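Local coordinates for amidase, hydantoinase/carbamoylase family (Burkholderia ambifaria, PDB 5TP4) that hydrolyses non-peptide carbon-nitrogen bonds as a zinc-dependent amidase of the peptidase M20 family, probably acting on N-carbamoyl-L-amino acids, at the interface of chains A and B. Coordinates in Å, arbitrary orientation; residue numbers count along the deposited sequence, not the author numbering. Chains: chain A/B, Amidase, hydantoinase/carbamoylase family.

The interface of chains A and B. Residues chain A 235-236, 238-240, 243; chain B 268-271, 296.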
ATOM      1  N   ALA A 235      -9.770  10.534  10.712  1.00 12.54           N
ATOM      2  CA  ALA A 235      -9.968   9.329  11.518  1.00 15.47           C
ATOM      3  C   ALA A 235     -10.547   9.613  12.896  1.00 15.40           C
ATOM      4  O   ALA A 235     -11.043   8.686  13.548  1.00 13.05           O
ATOM      5  CB  ALA A 235      -8.633   8.583  11.699  1.00 13.48           C
ATOM      6  N   GLY A 236     -10.448  10.842  13.380  1.00 12.69           N
ATOM      7  CA  GLY A 236     -10.955  11.127  14.707  1.00 12.82           C
ATOM      8  C   GLY A 236     -12.277  11.862  14.702  1.00 13.61           C
ATOM      9  O   GLY A 236     -13.104  11.645  15.592  1.00 12.75           O
ATOM     10  N   THR A 238     -14.711  11.761  12.407  1.00 12.45           N
ATOM     11  CA  THR A 238     -15.738  11.152  11.555  1.00 12.25           C
ATOM     12  C   THR A 238     -16.268   9.911  12.256  1.00 15.80           C
ATOM     13  O   THR A 238     -15.579   8.884  12.281  1.00 15.83           O
ATOM     14  CB  THR A 238     -15.152  10.772  10.191  1.00 14.94           C
ATOM     15  OG1 THR A 238     -14.416  11.884   9.639  1.00 14.93           O
ATOM     16  CG2 THR A 238     -16.276  10.357   9.221  1.00 12.83           C
ATOM     17  N   PRO A 239     -17.461   9.944  12.846  1.00 15.99           N
ATOM     18  CA  PRO A 239     -18.009   8.733  13.461  1.00 12.49           C
ATOM     19  C   PRO A 239     -18.210   7.630  12.429  1.00 12.21           C
ATOM     20  O   PRO A 239     -18.365   7.882  11.230  1.00 12.67           O
ATOM     21  CB  PRO A 239     -19.345   9.209  14.042  1.00 17.08           C
ATOM     22  CG  PRO A 239     -19.144  10.679  14.238  1.00 19.97           C
ATOM     23  CD  PRO A 239     -18.328  11.109  13.074  1.00 18.63           C
ATOM     24  N   MET A 240     -18.205   6.388  12.926  1.00 15.30           N
ATOM     25  CA  MET A 240     -18.268   5.244  12.020  1.00 15.18           C
ATOM     26  C   MET A 240     -19.449   5.288  11.058  1.00 14.62           C
ATOM     27  O   MET A 240     -19.241   4.965   9.878  1.00 16.33           O
ATOM     28  CB  MET A 240     -18.253   3.931  12.819  1.00 14.54           C
ATOM     29  CG  MET A 240     -17.014   3.788  13.729  1.00 13.63           C
ATOM     30  SD  MET A 240     -15.409   3.817  12.899  1.00 14.63           S
ATOM     31  CE  MET A 240     -15.472   2.226  12.036  1.00 17.88           C
ATOM     32  N   ARG A 243     -18.884   7.001   7.570  1.00 16.39           N
ATOM     33  CA  ARG A 243     -17.695   6.690   6.801  1.00 11.48           C
ATOM     34  C   ARG A 243     -18.013   5.931   5.529  1.00 19.59           C
ATOM     35  O   ARG A 243     -18.981   5.166   5.451  1.00 19.78           O
ATOM     36  CB  ARG A 243     -16.724   5.847   7.630  1.00 11.12           C
ATOM     37  CG  ARG A 243     -16.261   6.580   8.871  1.00 11.85           C
ATOM     38  CD  ARG A 243     -15.309   5.761   9.665  1.00 10.96           C
ATOM     39  NE  ARG A 243     -14.822   6.595  10.767  1.00 11.14           N
ATOM     40  CZ  ARG A 243     -13.628   6.475  11.316  1.00 13.39           C
ATOM     41  NH1 ARG A 243     -12.798   5.538  10.887  1.00 13.61           N
ATOM     42  NH2 ARG A 243     -13.276   7.300  12.306  1.00 12.89           N
TER
ATOM     43  N   GLY B 268     -16.171   4.295  20.240  1.00 14.83           N
ATOM     44  CA  GLY B 268     -14.963   3.707  19.697  1.00 12.01           C
ATOM     45  C   GLY B 268     -14.884   3.937  18.197  1.00 13.07           C
ATOM     46  O   GLY B 268     -15.885   3.840  17.490  1.00 13.45           O
ATOM     47  N   LEU B 269     -13.679   4.260  17.724  1.00 11.50           N
ATOM     48  CA  LEU B 269     -13.403   4.421  16.295  1.00 11.41           C
ATOM     49  C   LEU B 269     -12.125   3.684  15.934  1.00 11.38           C
ATOM     50  O   LEU B 269     -11.230   3.546  16.760  1.00 11.33           O
ATOM     51  CB  LEU B 269     -13.208   5.890  15.901  1.00 13.45           C
ATOM     52  CG  LEU B 269     -14.302   6.865  16.334  1.00 11.75           C
ATOM     53  CD1 LEU B 269     -13.787   8.279  16.034  1.00  9.16           C
ATOM     54  CD2 LEU B 269     -15.662   6.569  15.637  1.00 13.60           C
ATOM     55  N   ALA B 270     -12.033   3.237  14.685  1.00 10.13           N
ATOM     56  CA  ALA B 270     -10.762   2.694  14.229  1.00  9.08           C
ATOM     57  C   ALA B 270     -10.632   2.883  12.734  1.00 11.17           C
ATOM     58  O   ALA B 270     -11.609   2.783  11.988  1.00 12.13           O
ATOM     59  CB  ALA B 270     -10.595   1.209  14.560  1.00 13.30           C
ATOM     60  N   THR B 271      -9.396   3.112  12.312  1.00 12.05           N
ATOM     61  CA  THR B 271      -9.090   3.491  10.944  1.00 12.62           C
ATOM     62  C   THR B 271      -7.786   2.829  10.547  1.00 12.91           C
ATOM     63  O   THR B 271      -6.776   3.008  11.232  1.00 11.95           O
ATOM     64  CB  THR B 271      -8.928   5.010  10.827  1.00 14.27           C
ATOM     65  OG1 THR B 271     -10.015   5.686  11.471  1.00 13.51           O
ATOM     66  CG2 THR B 271      -8.844   5.417   9.352  1.00 15.49           C
ATOM     67  N   ARG B 296      -9.505   5.045  18.540  1.00 10.49           N
ATOM     68  CA  ARG B 296      -9.975   6.146  19.379  1.00 12.23           C
ATOM     69  C   ARG B 296     -11.075   5.679  20.308  1.00  8.71           C
ATOM     70  O   ARG B 296     -11.855   4.784  19.977  1.00 11.05           O
ATOM     71  CB  ARG B 296     -10.523   7.299  18.566  1.00 14.58           C
ATOM     72  CG  ARG B 296      -9.693   7.599  17.369  1.00 21.72           C
ATOM     73  CD  ARG B 296      -9.194   8.989  17.393  1.00 19.73           C
ATOM     74  NE  ARG B 296      -8.129   9.208  16.420  1.00 14.40           N
ATOM     75  CZ  ARG B 296      -7.645  10.403  16.121  1.00 11.42           C
ATOM     76  NH1 ARG B 296      -8.165  11.497  16.712  1.00 10.74           N
ATOM     77  NH2 ARG B 296      -6.643  10.503  15.258  1.00 11.95           N
TER
HETATM   78  O   HOH W   1      -9.841   6.103  14.059  1.00 12.99           O
HETATM   79  O   HOH W   2     -13.203   3.106   9.414  1.00 15.31           O
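The loop of chain A running from A:Ala235 into the short 3-10 helix 240-242, with A:Arg243 just beyond it, packs against strand 269-271 of chain B and a residue near the end of its strand 288-297. A:Arg243 reaches across with an extended chain from CG to NE, and the tip nitrogen NH1 donates to the hydroxyl OG1 of B:Thr271 at 2.8 Å, fairly straight at 157° but with the oxygen tilted from the guanidinium plane. Its own loop holds that plane in place: NE and NH2 both donate, side-on, to the one carbonyl O of A:Thr238, which lies in the guanidinium plane; NH2 lies in the plane of that carbonyl, NE above it. NH2 also gives a more bent bond to A:Ala235 O, 2.9 Å away, from above that carbonyl's plane. Over one guanidinium face lies SD of A:Met240, 3.4 Å above the plane and toward the rim. The same methionine slides past B:Leu269 in the opposite direction, its CG 3.6 Å from the CD2 methyl. The two methyls of B:Leu269 fork, CD2 toward A:Met240 and A:Pro239, CD1 to 3.5 Å from A:Gly236 O. B:Arg296, bent at chi2 (-121°), turns a guanidinium face to A:Gly236, whose CA sits 3.3 Å above the plane, offset toward the rim. Two waters add to the seam: one bridges B:Thr271 OG1 and A:Ala235 O, the other links A:Arg243 NH1 to B:Ala270 O. With its two-fold twin, this patch helps join the two subunits, probably as the dimer common in this family, and probably steadies the loop, A:Arg243 tying it together while reaching the partner.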